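Local coordinates for kelch domain-containing protein (Colletotrichum graminicola M1.001, PDB 5C86) that probably oxidises alcohols at a copper site, as a fungal alcohol oxidase of the galactose oxidase and glyoxal oxidase family, here in its copper-free form, at residues 169-174 against 241-246; 193-198 against 218-223; 278-283 against 300-305; 132-137 against 162-167; 236-241 against 253-258. One frame throughout, in Å; residues are numbered along the deposited sequence.

The five contacts lie in the kelch propeller. Along the chain contact 4 comes first, joining strand 131-134 of one blade to the loop that leads into the next. Contact 2 follows, inside the span bracketed by contact 1, whose second segment shares Gly-241 with contact 5. Contact 3 closes the series in the blade of strands 282-285 to 321-324. The centres of contacts 1 and 2 are about 9 Å apart, whereas those of contacts 3 and 4 are about 23 Å apart. Contacts 1, 2 and 3 touch one another in loops beside the residues that bind copper, which is absent here; contact 4 reaches contacts 1 and 2, and contact 5 pairs the two central strands of the blade 225-230 to 267-270.

Contact 1 (169-174 against 241-246); sequences MQRGMF and GGKGYT
Phe-174 turns its edge to one face of the Tyr-245 ring in a T-shaped stack, the planes at 83° and the centroids 5.3 Å apart. Phe-174 CD2 touches the rim of that face, 3.8 Å from Tyr-245 CE2, while Met-173 CB covers a face of the phenylalanine ring itself. A second flat group, the Arg-171 guanidinium, has Lys-243 CD over one face near its rim and water 2 in plane at its edge. That water accepts from Arg-171 NH1 and donates to Lys-243 O, which also meets Met-169 CE at 3.3 Å. The two basic side chains run side by side. The backbones are joined through solvent: water 1 donates to Arg-171 O and Met-173 O and weakly accepts from Tyr-245 N, and water 3 accepts from the amides of Met-173 and Thr-246. Tyr-245 OH is held by Tyr-334 and His-178, and the Tyr-245 side chain is about 3 Å, nearest atoms, from that of Tyr-120, which binds copper in the metal-loaded protein. The contact ties the loop between strands 155-158 and 181-183 to the one between strands 235-239 and 254-258, on the copper-site side of the propeller.

Contact 2 (193-198 against 218-223); sequences GPSKKM and DEDSMC
Lys-196 has CG lodged between its backbone N and carbonyl carbon (chi1 65°), which puts CG 3.5 Å from Asp-220 OD1. Beyond CG the chain is extended and runs alongside Asp-218 O, which is 3.4 Å from Lys-196 CB, carrying NZ on to Glu-219. Glu-219 starts out pointing away, but the bend at its chi2 (-50°) turns CD back, and a weak salt bridge of 3.2 Å joins Lys-196 NZ to Glu-219 OE1. Asp-220 OD1 accepts from Lys-196 N at 2.9 Å, with 166° at the hydrogen, and is met on the anti side of the carboxylate. Water 4 donates to the same oxygen and to Ser-195 OG. That hydroxyl oxygen also accepts from Lys-197 N, making an ST turn, while Asp-220 OD2 takes the amide of Gln-170. Further along, Ser-221 N donates to Pro-194 O at 2.9 Å from well above the carbonyl plane. Arg-215 is a further donor to this carbonyl. The proline follows a cis peptide bond and packs closely, its CB 3.1 Å from Ser-221 O, and its CG lies against Met-222 CE. The contact pins the turn of the 188-191/197-202 hairpin to the inter-blade connection of a kelch beta-propeller, close to the copper site, the Met-222 side chain being about 7 Å, nearest atoms, from that of Tyr-120.

Contact 3 (278-283 against 300-305); sequences RGFANA and MWLFSD
Met-300 lays its terminal methyl over one face of the Phe-280 ring. CE sits 3.6 Å above the plane, displaced toward the rim and closest to CZ, in a CH-pi contact. The bend at chi3 (68°) swings CE onto the ring, and SD stays farther out, 5.2 Å from the centroid, as the obliquely placed sulfur of a Met-aromatic pair. SD also approaches Gly-279 CA to 3.9 Å; with no CB, Gly-279 leaves room for the sulfur. At Trp-301 the backbone does the touching: its O comes to 3.8 Å from Phe-280 CE2. Leu-302 then crosses the phenylalanine at about a right angle, and its CD2 branch presses on Phe-280 CZ at 3.6 Å. The tip of Phe-280 is therefore gripped by the methionine methyl, a carbonyl and a leucine methyl, while Tyr-334 meets the same ring edge-to-face. Apart from the Trp-301 carbonyl, the contact is made by apolar groups and sulfur. It draws the entry to strand 282-285 against the long loop between strands 291-294 and 313-316. Leu-302 also touches Tyr-245, and its side chain is about 6 Å, nearest atoms, from that of Tyr-120, which places this Met-aromatic and CH-pi cluster in the loops of one kelch blade beside the copper site.

Contact 4 (132-137 against 162-167); sequences FVIGGS and CPVKPL
Ile-134 is the knob of this contact, and the curved loop 162-167 supplies the hollow. Its CG1 stands anti to the backbone N (chi1 -164°), and CD1, at the far end of the extended branch, enters the concave side of the loop. There it meets the carbonyl oxygens of two successive residues, Cys-162 O at 3.7 Å and Pro-163 O at 3.8 Å, with Val-164 CA forming the floor beside them. The shorter branch faces Leu-167: Ile-134 CG2 and Leu-167 CD2 touch tip to tip at 3.9 Å. Val-164 in turn makes a bump for the other side. Its CG2 lies 4.0 Å from Ile-134 CG1 and rests in the dip at Gly-135, where it comes to 4.0 Å from Gly-135 CA. Gly-135 and Gly-136 follow the hydrophobic strand 131-134 and form the double glycine that marks a kelch repeat. The 3-10 turn at 165-167, with Leu-167 N bonded to Val-164 O, curls the loop so that Val-164 and Leu-167 flank the isoleucine together. At the other end of the groove, Phe-132 presents its ring edge to Cys-162, Phe-132 CE1 lying 4.2 Å from Cys-162 CB, and the thiol sulfur stands obliquely to the ring in a sulfur-aromatic contact, 5.4 Å from the centroid. Tyr-201, from strand 197-202 of the following blade, touches Ile-134, Cys-162 and Leu-167, and its OH is hydrogen-bonded to Pro-163 O.

Contact 5 (236-241 against 253-258); sequences IFTYGG and NAHILT
Strands 236-239 and 254-258 run antiparallel at 154°, 4.7 Å apart at their closest, with Ile-236 opposite Leu-257 and Thr-238 opposite His-255 as hydrogen-bonded pairs, and Gly-240 N donating just beyond to Asn-253 O, an oxygen that Tyr-239 CA also approaches, to 3.2 Å, in a CA-H...O contact. One face carries the side chains of Ile-236, Thr-238, His-255 and Leu-257. Thr-238 has OG1 between its backbone N and carbonyl carbon (chi1 72°), which sets that oxygen 3.3 Å from His-255 CB and leaves CG2 to meet Leu-257 CD1, the two side chains crossing at about a right angle. Water 5 lies in the plane of the imidazole at its edge and is hydrogen-bonded to both Thr-238 OG1 and His-255 ND1, each at 2.8 Å. It may also donate weakly to Asn-253 O, though it has more acceptors in reach than protons to give. On the other face, Ala-254 CB sits at the edge of the Tyr-239 ring, 3.9 Å from Tyr-239 CD1, and approaches the Phe-237 ring obliquely. Phe-237 stacks on Phe-315, and Tyr-239 OH bonds to Tyr-276 O. Gly-240 and Gly-241 then form the double glycine of a kelch repeat. The chemistry implies two unlike surfaces on one pair of central blade strands: a largely aromatic one packed toward the next blade, and one where a water satisfies buried threonine and histidine groups.

Contact 1 (169-174 against 241-246)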
# COMPACT_ATOMS: atom_id res chain seq x y z
N MET A 169 18.45 7.28 7.34
CA MET A 169 18.21 8.67 7.72
C MET A 169 19.31 9.17 8.68
O MET A 169 19.99 8.39 9.32
CB MET A 169 16.90 8.78 8.48
CG MET A 169 15.73 8.24 7.69
SD MET A 169 14.34 9.33 7.77
CE MET A 169 14.32 10.03 9.43
N GLN A 170 19.35 10.49 8.82
CA GLN A 170 20.41 11.11 9.63
C GLN A 170 20.19 10.91 11.13
O GLN A 170 21.15 10.83 11.85
CB GLN A 170 20.47 12.62 9.29
CG GLN A 170 21.09 13.03 7.97
CD GLN A 170 21.35 14.54 7.85
OE1 GLN A 170 21.45 15.27 8.84
NE2 GLN A 170 21.48 15.02 6.62
N ARG A 171 18.95 10.81 11.59
CA ARG A 171 18.59 10.89 13.00
C ARG A 171 17.51 9.86 13.34
O ARG A 171 16.71 9.45 12.47
CB ARG A 171 17.92 12.26 13.34
CG ARG A 171 18.72 13.48 12.92
CD ARG A 171 17.82 14.73 13.04
NE ARG A 171 18.32 15.97 12.46
CZ ARG A 171 18.33 16.31 11.17
NH1 ARG A 171 17.89 15.51 10.17
NH2 ARG A 171 18.80 17.51 10.86
N GLY A 172 17.41 9.60 14.63
CA GLY A 172 16.25 8.97 15.24
C GLY A 172 16.31 7.45 15.20
O GLY A 172 17.26 6.83 14.69
N MET A 173 15.26 6.89 15.76
CA MET A 173 15.04 5.44 15.84
C MET A 173 14.77 4.83 14.49
O MET A 173 14.25 5.48 13.59
CB MET A 173 13.82 5.13 16.72
CG MET A 173 14.03 5.65 18.10
SD MET A 173 12.47 6.10 18.83
CE MET A 173 11.37 4.72 18.42
N PHE A 174 15.15 3.57 14.37
CA PHE A 174 14.90 2.75 13.18
C PHE A 174 15.19 3.54 11.89
O PHE A 174 14.33 3.58 10.99
CB PHE A 174 13.45 2.25 13.19
CG PHE A 174 13.04 1.62 14.52
CD1 PHE A 174 13.84 0.69 15.13
CD2 PHE A 174 11.88 2.02 15.14
CE1 PHE A 174 13.45 0.15 16.37
CE2 PHE A 174 11.46 1.45 16.32
CZ PHE A 174 12.25 0.52 16.93
N GLY A 241 5.69 13.34 6.95
CA GLY A 241 6.77 12.69 7.67
C GLY A 241 7.59 13.63 8.56
O GLY A 241 7.41 14.84 8.59
N GLY A 242 8.54 13.06 9.25
CA GLY A 242 9.34 13.81 10.22
C GLY A 242 10.82 13.53 10.12
O GLY A 242 11.27 12.46 9.69
N LYS A 243 11.65 14.45 10.66
CA LYS A 243 13.12 14.27 10.62
C LYS A 243 13.65 13.16 11.49
O LYS A 243 14.77 12.73 11.34
CB LYS A 243 13.83 15.57 11.00
CG LYS A 243 13.74 16.67 10.03
CD LYS A 243 14.54 17.90 10.55
CE LYS A 243 13.70 18.75 11.48
NZ LYS A 243 14.59 19.81 12.06
N GLY A 244 12.80 12.60 12.34
CA GLY A 244 13.04 11.40 13.07
C GLY A 244 11.79 10.60 13.26
O GLY A 244 10.70 11.14 13.08
N TYR A 245 11.95 9.38 13.69
CA TYR A 245 10.79 8.50 13.96
C TYR A 245 9.83 9.12 14.96
O TYR A 245 8.61 9.04 14.83
CB TYR A 245 11.26 7.11 14.40
CG TYR A 245 10.33 5.97 14.10
CD1 TYR A 245 9.15 5.74 14.82
CD2 TYR A 245 10.62 5.10 13.10
CE1 TYR A 245 8.30 4.70 14.45
CE2 TYR A 245 9.82 4.06 12.75
CZ TYR A 245 8.64 3.84 13.40
OH TYR A 245 7.80 2.82 13.09
N THR A 246 10.40 9.77 15.99
CA THR A 246 9.63 10.48 16.98
C THR A 246 10.37 11.73 17.36
O THR A 246 11.56 11.93 17.05
CB THR A 246 9.42 9.66 18.29
OG1 THR A 246 10.69 9.41 18.89
CG2 THR A 246 8.70 8.38 18.04
O HOH W 1 14.35 8.01 12.50
O HOH W 2 16.94 12.98 10.10
O HOH W 3 13.24 8.80 17.10

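Contact 2 (193-198 against 218-223)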
# COMPACT_ATOMS: atom_id res chain seq x y z
N GLY A 193 12.60 7.52 -0.38
CA GLY A 193 12.59 8.13 0.93
C GLY A 193 12.55 7.02 1.95
O GLY A 193 12.70 5.87 1.59
N PRO A 194 12.32 7.34 3.23
CA PRO A 194 12.08 8.66 3.79
C PRO A 194 13.27 9.58 3.86
O PRO A 194 13.14 10.77 3.95
CB PRO A 194 11.60 8.36 5.26
CG PRO A 194 12.26 7.03 5.54
CD PRO A 194 12.13 6.29 4.24
N SER A 195 14.47 8.99 3.86
CA SER A 195 15.67 9.88 3.78
C SER A 195 15.48 10.82 2.59
O SER A 195 14.97 10.44 1.55
CB SER A 195 16.89 9.03 3.50
OG SER A 195 18.04 9.86 3.35
N LYS A 196 16.03 12.01 2.70
CA LYS A 196 16.03 12.96 1.64
C LYS A 196 16.94 12.51 0.50
O LYS A 196 16.76 13.00 -0.63
CB LYS A 196 16.45 14.38 2.12
CG LYS A 196 17.86 14.47 2.62
CD LYS A 196 17.96 15.77 3.41
CE LYS A 196 19.29 16.01 4.02
NZ LYS A 196 19.07 17.15 5.00
N LYS A 197 17.87 11.60 0.74
CA LYS A 197 18.70 10.98 -0.28
C LYS A 197 17.99 9.76 -0.86
O LYS A 197 17.79 8.76 -0.15
CB LYS A 197 20.01 10.51 0.32
CG LYS A 197 20.89 11.70 0.69
CD LYS A 197 22.16 11.27 1.37
CE LYS A 197 22.02 11.03 2.85
NZ LYS A 197 22.75 9.79 3.29
N MET A 198 17.57 9.88 -2.13
CA MET A 198 16.96 8.76 -2.85
C MET A 198 18.01 7.92 -3.56
O MET A 198 19.01 8.48 -4.01
CB MET A 198 15.96 9.29 -3.87
CG MET A 198 14.99 10.32 -3.30
SD MET A 198 13.66 10.81 -4.40
CE MET A 198 14.53 11.69 -5.69
N ASP A 218 13.40 18.76 0.30
CA ASP A 218 12.77 18.12 1.49
C ASP A 218 13.79 17.67 2.49
O ASP A 218 15.01 17.43 2.19
CB ASP A 218 11.94 16.90 1.01
CG ASP A 218 10.83 16.49 1.97
OD1 ASP A 218 10.44 17.30 2.85
OD2 ASP A 218 10.32 15.31 1.80
N GLU A 219 13.32 17.59 3.72
CA GLU A 219 14.09 16.99 4.81
C GLU A 219 13.79 15.47 4.90
O GLU A 219 12.86 14.96 4.29
CB GLU A 219 13.78 17.67 6.16
CG GLU A 219 14.11 19.17 6.32
CD GLU A 219 15.52 19.55 5.89
OE1 GLU A 219 16.49 18.74 6.03
OE2 GLU A 219 15.66 20.67 5.37
N ASP A 220 14.55 14.77 5.70
CA ASP A 220 14.24 13.40 6.02
C ASP A 220 12.78 13.33 6.58
O ASP A 220 12.31 14.23 7.31
CB ASP A 220 15.14 12.92 7.12
CG ASP A 220 16.57 12.70 6.65
OD1 ASP A 220 16.88 12.64 5.44
OD2 ASP A 220 17.42 12.46 7.55
N SER A 221 12.04 12.26 6.17
CA SER A 221 10.58 12.27 6.32
C SER A 221 10.10 10.87 6.71
O SER A 221 9.24 10.28 6.07
CB SER A 221 9.96 12.63 4.96
OG SER A 221 10.19 13.98 4.61
N MET A 222 10.53 10.43 7.89
CA MET A 222 10.15 9.12 8.38
C MET A 222 8.65 9.08 8.59
O MET A 222 8.10 10.02 9.17
CB MET A 222 10.85 8.83 9.69
CG MET A 222 10.52 7.46 10.30
SD MET A 222 10.85 6.02 9.27
CE MET A 222 12.63 6.00 9.24
N CYS A 223 8.03 8.01 8.12
CA CYS A 223 6.59 7.79 8.21
C CYS A 223 5.79 8.89 7.58
O CYS A 223 4.66 9.17 7.97
CB CYS A 223 6.14 7.50 9.64
SG CYS A 223 6.96 5.97 10.25
O HOH W 4 19.37 11.69 5.09

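Contact 3 (278-283 against 300-305)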
# COMPACT_ATOMS: atom_id res chain seq x y z
N ARG A 278 1.41 15.85 8.71
CA ARG A 278 1.12 14.47 9.13
C ARG A 278 2.31 13.59 9.21
O ARG A 278 3.08 13.45 8.23
CB ARG A 278 0.18 13.78 8.14
CG ARG A 278 -1.16 14.51 7.93
CD ARG A 278 -1.98 13.84 6.83
NE ARG A 278 -3.02 14.71 6.28
CZ ARG A 278 -4.26 14.82 6.72
NH1 ARG A 278 -4.68 14.07 7.71
NH2 ARG A 278 -5.09 15.68 6.14
N GLY A 279 2.45 12.89 10.35
CA GLY A 279 3.32 11.73 10.53
C GLY A 279 2.46 10.55 10.95
O GLY A 279 1.53 10.70 11.76
N PHE A 280 2.73 9.41 10.34
CA PHE A 280 1.93 8.17 10.58
C PHE A 280 0.58 8.17 9.87
O PHE A 280 -0.28 7.34 10.18
CB PHE A 280 1.75 7.78 12.09
CG PHE A 280 3.01 7.83 12.91
CD1 PHE A 280 4.19 7.21 12.51
CD2 PHE A 280 3.05 8.58 14.09
CE1 PHE A 280 5.36 7.32 13.26
CE2 PHE A 280 4.23 8.67 14.83
CZ PHE A 280 5.38 8.08 14.38
N ALA A 281 0.42 9.01 8.85
CA ALA A 281 -0.76 8.95 8.00
C ALA A 281 -0.68 7.80 7.03
O ALA A 281 0.32 7.06 6.99
CB ALA A 281 -1.05 10.24 7.26
N ASN A 282 -1.78 7.57 6.28
CA ASN A 282 -1.80 6.65 5.17
C ASN A 282 -2.27 7.38 3.94
O ASN A 282 -3.04 8.32 4.02
CB ASN A 282 -2.73 5.49 5.40
CG ASN A 282 -2.22 4.52 6.45
OD1 ASN A 282 -1.57 3.56 6.10
ND2 ASN A 282 -2.48 4.77 7.71
N ALA A 283 -1.75 6.99 2.78
CA ALA A 283 -2.21 7.56 1.52
C ALA A 283 -2.70 6.48 0.59
O ALA A 283 -2.07 5.44 0.51
CB ALA A 283 -1.11 8.32 0.83
N MET A 300 5.33 13.96 16.60
CA MET A 300 5.26 12.48 16.43
C MET A 300 5.72 11.77 17.71
O MET A 300 6.88 11.87 18.06
CB MET A 300 6.09 12.08 15.22
CG MET A 300 5.44 12.55 13.92
SD MET A 300 6.60 12.47 12.52
CE MET A 300 6.76 10.74 12.38
N TRP A 301 4.79 10.95 18.23
CA TRP A 301 5.04 10.03 19.34
C TRP A 301 4.26 8.75 19.10
O TRP A 301 3.15 8.78 18.52
CB TRP A 301 4.59 10.60 20.67
CG TRP A 301 5.33 11.82 21.13
CD1 TRP A 301 4.76 13.01 21.31
CD2 TRP A 301 6.74 11.99 21.42
NE1 TRP A 301 5.69 13.90 21.77
CE2 TRP A 301 6.92 13.31 21.76
CE3 TRP A 301 7.85 11.14 21.40
CZ2 TRP A 301 8.20 13.81 22.12
CZ3 TRP A 301 9.11 11.65 21.75
CH2 TRP A 301 9.24 12.98 22.09
N LEU A 302 4.82 7.66 19.55
CA LEU A 302 4.22 6.35 19.34
C LEU A 302 3.09 6.10 20.35
O LEU A 302 3.12 6.59 21.48
CB LEU A 302 5.26 5.25 19.39
CG LEU A 302 6.53 5.42 18.56
CD1 LEU A 302 7.32 4.16 18.51
CD2 LEU A 302 6.16 5.85 17.15
N PHE A 303 2.09 5.35 19.93
CA PHE A 303 1.04 4.86 20.84
C PHE A 303 0.36 6.02 21.55
O PHE A 303 0.07 5.99 22.80
CB PHE A 303 1.65 3.88 21.86
CG PHE A 303 2.37 2.76 21.23
CD1 PHE A 303 1.69 1.74 20.56
CD2 PHE A 303 3.73 2.71 21.22
CE1 PHE A 303 2.41 0.71 19.95
CE2 PHE A 303 4.42 1.72 20.58
CZ PHE A 303 3.77 0.73 19.92
N SER A 304 0.09 7.07 20.79
CA SER A 304 -0.39 8.31 21.27
C SER A 304 -1.48 8.88 20.40
O SER A 304 -1.30 8.98 19.15
CB SER A 304 0.76 9.33 21.34
OG SER A 304 0.30 10.52 21.90
N ASP A 305 -2.56 9.30 21.03
CA ASP A 305 -3.68 9.98 20.41
C ASP A 305 -3.53 11.50 20.37
O ASP A 305 -4.45 12.24 19.96
CB ASP A 305 -5.05 9.58 21.05
CG ASP A 305 -5.52 8.22 20.62
OD1 ASP A 305 -4.96 7.63 19.68
OD2 ASP A 305 -6.48 7.71 21.20

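Contact 4 (132-137 against 162-167)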
# COMPACT_ATOMS: atom_id res chain seq x y z
N PHE A 132 11.81 -8.14 -2.84
CA PHE A 132 13.04 -7.43 -2.36
C PHE A 132 12.73 -6.86 -1.01
O PHE A 132 11.66 -6.19 -0.84
CB PHE A 132 13.43 -6.34 -3.33
CG PHE A 132 14.54 -5.46 -2.92
CD1 PHE A 132 15.84 -5.95 -2.78
CD2 PHE A 132 14.30 -4.12 -2.62
CE1 PHE A 132 16.90 -5.08 -2.52
CE2 PHE A 132 15.36 -3.26 -2.28
CZ PHE A 132 16.66 -3.74 -2.23
N VAL A 133 13.64 -7.06 -0.05
CA VAL A 133 13.49 -6.38 1.27
C VAL A 133 14.77 -5.66 1.61
O VAL A 133 15.89 -6.11 1.21
CB VAL A 133 13.10 -7.31 2.43
CG1 VAL A 133 11.85 -8.13 2.15
CG2 VAL A 133 14.19 -8.33 2.74
N ILE A 134 14.63 -4.56 2.36
CA ILE A 134 15.79 -3.88 2.83
C ILE A 134 15.46 -3.12 4.10
O ILE A 134 14.32 -2.68 4.31
CB ILE A 134 16.42 -2.97 1.74
CG1 ILE A 134 17.87 -2.54 2.11
CG2 ILE A 134 15.53 -1.74 1.45
CD1 ILE A 134 18.62 -1.93 0.97
N GLY A 135 16.49 -2.96 4.93
CA GLY A 135 16.29 -2.35 6.25
C GLY A 135 15.52 -3.12 7.26
O GLY A 135 15.29 -4.33 7.17
N GLY A 136 15.08 -2.40 8.29
CA GLY A 136 14.16 -2.93 9.27
C GLY A 136 14.93 -3.29 10.55
O GLY A 136 15.33 -4.45 10.70
N SER A 137 14.94 -2.37 11.51
CA SER A 137 15.65 -2.62 12.79
C SER A 137 14.80 -2.65 14.02
O SER A 137 15.31 -2.53 15.18
CB SER A 137 16.87 -1.70 12.85
OG SER A 137 16.54 -0.33 12.84
N CYS A 162 23.50 -4.20 -2.81
CA CYS A 162 22.33 -3.45 -2.21
C CYS A 162 22.43 -3.26 -0.70
O CYS A 162 21.65 -3.79 0.06
CB CYS A 162 21.03 -4.18 -2.52
SG CYS A 162 20.71 -4.48 -4.27
N PRO A 163 23.44 -2.48 -0.26
CA PRO A 163 23.63 -2.13 1.09
C PRO A 163 22.56 -1.17 1.54
O PRO A 163 22.08 -0.34 0.75
CB PRO A 163 24.98 -1.37 1.04
CG PRO A 163 25.04 -0.76 -0.28
CD PRO A 163 24.47 -1.87 -1.13
N VAL A 164 22.21 -1.25 2.81
CA VAL A 164 21.27 -0.32 3.37
C VAL A 164 21.85 1.07 3.62
O VAL A 164 21.10 2.05 3.73
CB VAL A 164 20.57 -0.91 4.62
CG1 VAL A 164 21.50 -0.96 5.82
CG2 VAL A 164 19.31 -0.16 4.95
N LYS A 165 23.17 1.20 3.84
CA LYS A 165 23.72 2.48 4.22
C LYS A 165 23.24 3.68 3.48
O LYS A 165 22.87 4.68 4.14
CB LYS A 165 25.27 2.46 4.21
CG LYS A 165 25.95 3.69 4.83
CD LYS A 165 27.51 3.46 4.76
CE LYS A 165 28.28 4.69 5.15
NZ LYS A 165 27.94 5.10 6.53
N PRO A 166 23.17 3.65 2.09
CA PRO A 166 22.79 4.85 1.34
C PRO A 166 21.41 5.42 1.75
O PRO A 166 21.20 6.59 1.58
CB PRO A 166 22.78 4.39 -0.15
CG PRO A 166 23.63 3.20 -0.16
CD PRO A 166 23.57 2.56 1.19
N LEU A 167 20.49 4.56 2.19
CA LEU A 167 19.10 5.08 2.53
C LEU A 167 18.94 5.43 3.98
O LEU A 167 17.92 6.01 4.34
CB LEU A 167 18.06 4.04 2.11
CG LEU A 167 17.98 2.69 2.85
CD1 LEU A 167 17.41 2.76 4.24
CD2 LEU A 167 17.15 1.73 2.00

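Contact 5 (236-241 against 253-258)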
# COMPACT_ATOMS: atom_id res chain seq x y z
N ILE A 236 5.13 9.46 -8.83
CA ILE A 236 4.97 9.13 -7.40
C ILE A 236 4.67 10.39 -6.59
O ILE A 236 5.41 11.38 -6.70
CB ILE A 236 6.17 8.41 -6.87
CG1 ILE A 236 6.50 7.20 -7.74
CG2 ILE A 236 6.01 8.06 -5.39
CD1 ILE A 236 7.81 6.60 -7.39
N PHE A 237 3.63 10.37 -5.76
CA PHE A 237 3.32 11.48 -4.88
C PHE A 237 3.92 11.15 -3.53
O PHE A 237 3.87 9.97 -3.08
CB PHE A 237 1.81 11.54 -4.70
CG PHE A 237 1.32 12.37 -3.56
CD1 PHE A 237 1.31 13.77 -3.64
CD2 PHE A 237 0.76 11.78 -2.47
CE1 PHE A 237 0.82 14.54 -2.64
CE2 PHE A 237 0.25 12.57 -1.43
CZ PHE A 237 0.21 13.94 -1.54
N THR A 238 4.49 12.15 -2.87
CA THR A 238 5.05 11.99 -1.50
C THR A 238 4.55 13.01 -0.60
O THR A 238 4.27 14.14 -1.05
CB THR A 238 6.58 12.04 -1.48
OG1 THR A 238 7.06 13.40 -1.72
CG2 THR A 238 7.19 11.04 -2.49
N TYR A 239 4.36 12.72 0.71
CA TYR A 239 3.75 13.68 1.63
C TYR A 239 4.27 13.47 3.03
O TYR A 239 4.22 12.37 3.55
CB TYR A 239 2.21 13.55 1.68
CG TYR A 239 1.54 14.68 2.44
CD1 TYR A 239 1.36 15.88 1.79
CD2 TYR A 239 1.18 14.58 3.75
CE1 TYR A 239 0.80 16.96 2.41
CE2 TYR A 239 0.62 15.66 4.40
CZ TYR A 239 0.40 16.83 3.69
OH TYR A 239 -0.19 17.94 4.30
N GLY A 240 4.58 14.57 3.70
CA GLY A 240 4.72 14.58 5.15
C GLY A 240 5.89 13.83 5.72
O GLY A 240 6.92 13.62 5.07
N GLY A 241 5.69 13.34 6.95
CA GLY A 241 6.77 12.69 7.67
C GLY A 241 7.59 13.63 8.56
O GLY A 241 7.41 14.84 8.59
N ASN A 253 4.81 18.86 3.73
CA ASN A 253 5.48 18.97 2.44
C ASN A 253 4.94 17.93 1.47
O ASN A 253 4.67 16.78 1.81
CB ASN A 253 6.98 18.79 2.56
CG ASN A 253 7.67 19.90 3.33
OD1 ASN A 253 7.13 20.96 3.59
ND2 ASN A 253 8.88 19.66 3.64
N ALA A 254 4.79 18.32 0.21
CA ALA A 254 4.10 17.54 -0.85
C ALA A 254 5.02 17.64 -2.11
O ALA A 254 5.38 18.75 -2.52
CB ALA A 254 2.76 18.03 -1.10
N HIS A 255 5.31 16.52 -2.72
CA HIS A 255 6.18 16.45 -3.92
C HIS A 255 5.62 15.44 -4.90
O HIS A 255 4.91 14.48 -4.52
CB HIS A 255 7.61 16.04 -3.64
CG HIS A 255 8.35 17.01 -2.80
ND1 HIS A 255 8.24 17.07 -1.41
CD2 HIS A 255 9.18 18.03 -3.15
CE1 HIS A 255 9.00 18.07 -0.96
NE2 HIS A 255 9.59 18.66 -2.00
N ILE A 256 5.85 15.69 -6.20
CA ILE A 256 5.67 14.68 -7.23
C ILE A 256 7.02 14.34 -7.82
O ILE A 256 7.73 15.24 -8.26
CB ILE A 256 4.69 15.15 -8.34
CG1 ILE A 256 3.24 15.24 -7.86
CG2 ILE A 256 4.86 14.26 -9.60
CD1 ILE A 256 2.32 16.01 -8.81
N LEU A 257 7.35 13.06 -7.83
CA LEU A 257 8.57 12.48 -8.39
C LEU A 257 8.24 11.92 -9.73
O LEU A 257 7.13 11.30 -9.91
CB LEU A 257 9.12 11.35 -7.52
CG LEU A 257 9.19 11.54 -6.02
CD1 LEU A 257 9.94 10.41 -5.35
CD2 LEU A 257 9.57 12.84 -5.47
N THR A 258 9.14 12.11 -10.74
CA THR A 258 8.90 11.53 -12.05
C THR A 258 10.10 10.69 -12.40
O THR A 258 11.21 11.22 -12.43
CB THR A 258 8.68 12.65 -13.13
OG1 THR A 258 7.60 13.52 -12.79
CG2 THR A 258 8.37 12.02 -14.47
O HOH W 5 6.82 15.33 0.33